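Local coordinates for protein disulfide-isomerase A4 (Rattus norvegicus, PDB 3EC3) that catalyses, as the full-length endoplasmic reticulum enzyme, the rearrangement of disulfide bonds in proteins, this fragment holding its noncatalytic thioredoxin-like b and b' domains, at residues 30-35 and 64-69; 45-50 and 104-109. The protein carries 1 engineered substitution. All blocks are in the same frame, centred on the assembly; numbering follows the deposited sequence.

Contact 1: residues 30-35 and 64-69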
loop_
_atom_site.group_PDB
_atom_site.type_symbol
_atom_site.label_atom_id
_atom_site.label_comp_id
_atom_site.label_asym_id
_atom_site.label_seq_id
_atom_site.Cartn_x
_atom_site.Cartn_y
_atom_site.Cartn_z
ATOM N N LEU A 30 6.015 8.059 -10.249
ATOM C CA LEU A 30 6.462 9.227 -10.989
ATOM C C LEU A 30 7.820 9.033 -11.633
ATOM O O LEU A 30 8.838 8.992 -10.917
ATOM C CB LEU A 30 6.542 10.415 -10.068
ATOM C CG LEU A 30 6.844 11.714 -10.825
ATOM C CD1 LEU A 30 5.837 12.041 -11.887
ATOM C CD2 LEU A 30 6.936 12.867 -9.811
ATOM N N GLY A 31 7.849 9.047 -12.955
ATOM C CA GLY A 31 9.130 9.055 -13.695
ATOM C C GLY A 31 9.628 10.487 -13.841
ATOM O O GLY A 31 8.903 11.351 -14.373
ATOM N N VAL A 32 10.869 10.758 -13.432
ATOM C CA VAL A 32 11.392 12.137 -13.523
ATOM C C VAL A 32 12.571 12.117 -14.483
ATOM O O VAL A 32 13.630 11.582 -14.143
ATOM C CB VAL A 32 11.883 12.639 -12.142
ATOM C CG1 VAL A 32 12.440 14.103 -12.219
ATOM C CG2 VAL A 32 10.743 12.534 -11.051
ATOM N N PHE A 33 12.405 12.737 -15.637
ATOM C CA PHE A 33 13.333 12.591 -16.770
ATOM C C PHE A 33 13.671 13.909 -17.399
ATOM O O PHE A 33 13.046 14.912 -17.098
ATOM C CB PHE A 33 12.775 11.552 -17.758
ATOM C CG PHE A 33 12.720 10.171 -17.143
ATOM C CD1 PHE A 33 11.491 9.629 -16.739
ATOM C CD2 PHE A 33 13.920 9.470 -16.870
ATOM C CE1 PHE A 33 11.434 8.366 -16.124
ATOM C CE2 PHE A 33 13.883 8.220 -16.240
ATOM C CZ PHE A 33 12.628 7.666 -15.859
ATOM N N GLN A 34 14.659 13.917 -18.277
ATOM C CA GLN A 34 15.111 15.180 -18.877
ATOM C C GLN A 34 14.202 15.648 -20.011
ATOM O O GLN A 34 14.062 16.835 -20.264
ATOM C CB GLN A 34 16.555 15.036 -19.329
ATOM C CG GLN A 34 17.479 14.568 -18.153
ATOM C CD GLN A 34 18.913 14.606 -18.517
ATOM O OE1 GLN A 34 19.656 13.637 -18.269
ATOM N NE2 GLN A 34 19.332 15.700 -19.166
ATOM N N GLY A 35 13.534 14.711 -20.660
ATOM C CA GLY A 35 12.644 15.063 -21.751
ATOM C C GLY A 35 12.092 13.854 -22.463
ATOM O O GLY A 35 12.402 12.714 -22.129
ATOM N N GLU A 64 11.556 22.095 -11.845
ATOM C CA GLU A 64 10.840 22.659 -10.704
ATOM C C GLU A 64 10.265 21.551 -9.816
ATOM O O GLU A 64 10.400 21.568 -8.576
ATOM C CB GLU A 64 9.743 23.599 -11.206
ATOM C CG GLU A 64 8.558 23.813 -10.242
ATOM C CD GLU A 64 7.496 24.734 -10.851
ATOM O OE1 GLU A 64 6.322 24.318 -10.933
ATOM O OE2 GLU A 64 7.844 25.856 -11.287
ATOM N N ILE A 65 9.659 20.545 -10.454
ATOM C CA ILE A 65 9.079 19.471 -9.684
ATOM C C ILE A 65 10.174 18.576 -9.113
ATOM O O ILE A 65 10.061 18.125 -7.971
ATOM C CB ILE A 65 8.018 18.680 -10.528
ATOM C CG1 ILE A 65 6.849 19.632 -10.902
ATOM C CG2 ILE A 65 7.598 17.392 -9.771
ATOM C CD1 ILE A 65 5.691 18.967 -11.629
ATOM N N ALA A 66 11.241 18.336 -9.882
ATOM C CA ALA A 66 12.380 17.550 -9.399
ATOM C C ALA A 66 12.971 18.218 -8.139
ATOM O O ALA A 66 13.188 17.552 -7.117
ATOM C CB ALA A 66 13.459 17.428 -10.495
ATOM N N LYS A 67 13.193 19.527 -8.220
ATOM C CA LYS A 67 13.669 20.328 -7.042
ATOM C C LYS A 67 12.760 20.162 -5.833
ATOM O O LYS A 67 13.230 19.803 -4.729
ATOM C CB LYS A 67 13.852 21.811 -7.429
ATOM C CG LYS A 67 14.874 21.977 -8.532
ATOM C CD LYS A 67 15.139 23.430 -8.992
ATOM C CE LYS A 67 16.053 23.423 -10.221
ATOM N NZ LYS A 67 15.992 24.719 -10.978
ATOM N N PHE A 68 11.458 20.383 -6.026
ATOM C CA PHE A 68 10.473 20.122 -4.968
ATOM C C PHE A 68 10.610 18.729 -4.379
ATOM O O PHE A 68 10.533 18.567 -3.154
ATOM C CB PHE A 68 9.033 20.352 -5.460
ATOM C CG PHE A 68 7.969 19.891 -4.502
ATOM C CD1 PHE A 68 7.352 18.653 -4.673
ATOM C CD2 PHE A 68 7.569 20.697 -3.438
ATOM C CE1 PHE A 68 6.337 18.221 -3.779
ATOM C CE2 PHE A 68 6.567 20.267 -2.540
ATOM C CZ PHE A 68 5.954 19.037 -2.711
ATOM N N LEU A 69 10.801 17.726 -5.234
ATOM C CA LEU A 69 10.865 16.339 -4.781
ATOM C C LEU A 69 12.219 15.950 -4.228
ATOM O O LEU A 69 12.401 14.810 -3.789
ATOM C CB LEU A 69 10.540 15.372 -5.911
ATOM C CG LEU A 69 9.122 15.428 -6.455
ATOM C CD1 LEU A 69 9.008 14.400 -7.568
ATOM C CD2 LEU A 69 8.108 15.200 -5.332
#

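Contact 2: residues 45-50 and 104-109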
loop_
_atom_site.group_PDB
_atom_site.type_symbol
_atom_site.label_atom_id
_atom_site.label_comp_id
_atom_site.label_asym_id
_atom_site.label_seq_id
_atom_site.Cartn_x
_atom_site.Cartn_y
_atom_site.Cartn_z
ATOM N N GLN A 45 8.457 4.063 -19.847
ATOM C CA GLN A 45 7.199 3.887 -20.592
ATOM C C GLN A 45 6.982 2.414 -20.968
ATOM O O GLN A 45 5.851 1.970 -21.016
ATOM C CB GLN A 45 7.090 4.807 -21.850
ATOM C CG GLN A 45 6.681 6.323 -21.596
ATOM C CD GLN A 45 5.156 6.570 -21.270
ATOM O OE1 GLN A 45 4.453 5.660 -20.805
ATOM N NE2 GLN A 45 4.666 7.819 -21.493
ATOM N N ASP A 46 8.066 1.698 -21.284
ATOM C CA ASP A 46 8.025 0.235 -21.575
ATOM C C ASP A 46 7.528 -0.559 -20.355
ATOM O O ASP A 46 6.599 -1.364 -20.468
ATOM C CB ASP A 46 9.418 -0.214 -21.992
ATOM C CG ASP A 46 9.456 -1.612 -22.590
ATOM O OD1 ASP A 46 8.656 -2.491 -22.203
ATOM O OD2 ASP A 46 10.343 -1.834 -23.441
ATOM N N ALA A 47 8.151 -0.320 -19.207
ATOM C CA ALA A 47 7.697 -0.874 -17.927
ATOM C C ALA A 47 6.231 -0.539 -17.581
ATOM O O ALA A 47 5.469 -1.397 -17.098
ATOM C CB ALA A 47 8.606 -0.386 -16.798
ATOM N N ALA A 48 5.867 0.726 -17.760
ATOM C CA ALA A 48 4.527 1.211 -17.460
ATOM C C ALA A 48 3.479 0.516 -18.347
ATOM O O ALA A 48 2.395 0.144 -17.890
ATOM C CB ALA A 48 4.482 2.703 -17.669
ATOM N N ASN A 49 3.813 0.348 -19.626
ATOM C CA ASN A 49 2.903 -0.288 -20.565
ATOM C C ASN A 49 2.537 -1.692 -20.102
ATOM O O ASN A 49 1.365 -2.078 -20.111
ATOM C CB ASN A 49 3.489 -0.348 -21.983
ATOM C CG ASN A 49 2.577 -1.086 -22.919
ATOM O OD1 ASN A 49 1.426 -0.675 -23.122
ATOM N ND2 ASN A 49 3.036 -2.232 -23.425
ATOM N N THR A 50 3.546 -2.431 -19.655
ATOM C CA THR A 50 3.358 -3.777 -19.157
ATOM C C THR A 50 2.459 -3.804 -17.924
ATOM O O THR A 50 1.605 -4.683 -17.786
ATOM C CB THR A 50 4.725 -4.428 -18.865
ATOM O OG1 THR A 50 5.434 -4.586 -20.102
ATOM C CG2 THR A 50 4.568 -5.772 -18.222
ATOM N N SER A 104 12.400 -4.753 -16.980
ATOM C CA SER A 104 12.039 -5.725 -15.939
ATOM C C SER A 104 12.446 -5.282 -14.530
ATOM O O SER A 104 11.732 -5.557 -13.591
ATOM C CB SER A 104 12.635 -7.103 -16.265
ATOM O OG SER A 104 14.052 -7.026 -16.333
ATOM N N ALA A 105 13.576 -4.590 -14.381
ATOM C CA ALA A 105 13.986 -4.061 -13.065
ATOM C C ALA A 105 13.047 -2.935 -12.618
ATOM O O ALA A 105 12.761 -2.793 -11.442
ATOM C CB ALA A 105 15.396 -3.521 -13.129
ATOM N N ILE A 106 12.620 -2.103 -13.562
ATOM C CA ILE A 106 11.671 -1.024 -13.244
ATOM C C ILE A 106 10.369 -1.635 -12.772
ATOM O O ILE A 106 9.848 -1.258 -11.741
ATOM C CB ILE A 106 11.454 -0.100 -14.452
ATOM C CG1 ILE A 106 12.772 0.590 -14.800
ATOM C CG2 ILE A 106 10.329 0.947 -14.164
ATOM C CD1 ILE A 106 12.716 1.425 -16.104
ATOM N N LYS A 107 9.879 -2.612 -13.528
ATOM C CA LYS A 107 8.641 -3.310 -13.226
ATOM C C LYS A 107 8.737 -3.979 -11.852
ATOM O O LYS A 107 7.830 -3.845 -11.049
ATOM C CB LYS A 107 8.316 -4.293 -14.366
ATOM C CG LYS A 107 7.226 -5.314 -14.068
ATOM C CD LYS A 107 6.820 -6.191 -15.293
ATOM C CE LYS A 107 7.664 -5.938 -16.602
ATOM N NZ LYS A 107 7.556 -7.056 -17.627
ATOM N N ASP A 108 9.849 -4.666 -11.585
ATOM C CA ASP A 108 10.101 -5.252 -10.270
ATOM C C ASP A 108 10.055 -4.248 -9.115
ATOM O O ASP A 108 9.437 -4.534 -8.098
ATOM C CB ASP A 108 11.455 -5.973 -10.265
ATOM C CG ASP A 108 11.422 -7.300 -11.014
ATOM O OD1 ASP A 108 10.363 -7.710 -11.548
ATOM O OD2 ASP A 108 12.487 -7.931 -11.072
ATOM N N TYR A 109 10.720 -3.093 -9.263
ATOM C CA TYR A 109 10.792 -2.074 -8.191
ATOM C C TYR A 109 9.393 -1.519 -7.850
ATOM O O TYR A 109 9.060 -1.294 -6.665
ATOM C CB TYR A 109 11.698 -0.925 -8.627
ATOM C CG TYR A 109 12.121 0.042 -7.544
ATOM C CD1 TYR A 109 11.434 1.223 -7.345
ATOM C CD2 TYR A 109 13.232 -0.225 -6.744
ATOM C CE1 TYR A 109 11.831 2.133 -6.376
ATOM C CE2 TYR A 109 13.639 0.663 -5.771
ATOM C CZ TYR A 109 12.925 1.844 -5.596
ATOM O OH TYR A 109 13.307 2.731 -4.628
#

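Contact 1: residues 30-35 and 64-69
Leu69, on segment 64-69, reaches down to Leu30 and Val32 on strand 28-32. Its CB points at the strand but stays short of it. CG stands beside the backbone N, opposite the carbonyl carbon (chi1 -65°), which carries the branch point toward the sheet. There the two methyls part: CD1 runs on to the strand, and CD2 is held farther from it. CD1 of Leu69 meets CD2 of Leu30 at 3.4 Å, closer than carbons normally pack, and lies 4.3 Å from CG2 of Val32. The two leucine side chains slant across one another, methyl against methyl, and Leu30 is brought there by an extended first torsion (chi1 -173°). This is one face of the thioredoxin fold of the b domain. Strand 28-32 is central in the mixed sheet, paired on one side with 57-60 and on the other with 75-79, and helix 63-69 lies over it with an axis separation of 10.2 Å. The helix runs across the strand rather than along it, at 113° between their directions, and Ala66, three residues before Leu69, makes the second contact. CB of Ala66 touches CG1 of Val32 at 3.9 Å. Val32 divides its methyls, CG1 toward Ala66 and CG2 toward Leu69. Ile65 fills in beside them, its CG2 4.0 Å from CD1 of Leu69. All of these groups are buried and apolar, and no hydrogen bond joins strand to helix. Around them, Leu69 also leans on Met79 of the adjacent strand, Val32 on Thr60 and Val77, and Ile65 on Thr60.

Contact 2: residues 45-50 and 104-109
Thr50, which carries its methyl to Lys107 of the opposing helix, also turns one turn back to the carbonyl O of Asp46. O of Asp46 takes two weak bonds, from Thr50 N at 3.3 Å and from Thr50 OG1 at 3.4 Å. Turning the hydroxyl back to the helix (chi1 -66°) places CG2 anti to the backbone N, facing helix 103-113. The end of Lys107 crosses this methyl at about a right angle: NZ of Lys107 lies 3.3 Å from CG2 of Thr50 and CE 3.5 Å, a tight approach, but NZ makes no hydrogen bond with OG1. Lys107 leaves its helix extended and then folds nearly eclipsed at chi3 (4°), a strained torsion that swings the tip over Thr50. NZ of Lys107 and OD1 of Asp46 are 6.6 Å apart, so any attraction between them would probably act only at long range. In the thioredoxin fold of the b domain these are the two helices sharing one face of the sheet: helix 39-51 forms the crossover between parallel strands 28-32 and 57-60, and helix 103-113 comes after the edge strand 93-96. They cross at -55°, with axes only 8.6 Å apart. The small side chain of Ala47 probably helps the helices come so close. CB of Ala47 points toward the other helix and presses on CG2 of Ile106 at 3.4 Å, shorter than ordinary van der Waals contact, with CB of Ile106 at 3.7 Å. Ile106 is buried beneath the crossing, where its side chain also touches Met95, Val97 and Gln43. The Thr50 and Lys107 end lies at the more open margin, although Lys107 additionally rests on Leu51.

How the contacts relate
Contacts 1 and 2 lie on opposite faces of one five-stranded sheet in the b domain. In contact 1 helix 63-69 packs against strand 28-32; in contact 2 helices 39-51 and 103-113 pack against each other over the other face. Their centres are 18 Å apart and their nearest atoms about 6 Å, without touching. The chain links them directly, since strand 28-32 leads through Phe33, Gln34 and Gly35 into helix 39-51. In the catalytic domains of this family that junction bears the redox-active cysteines; here it has none, in keeping with a noncatalytic domain. The segments alternate along the sequence, 30-35, 45-50, 64-69, 104-109, as the chain switches faces.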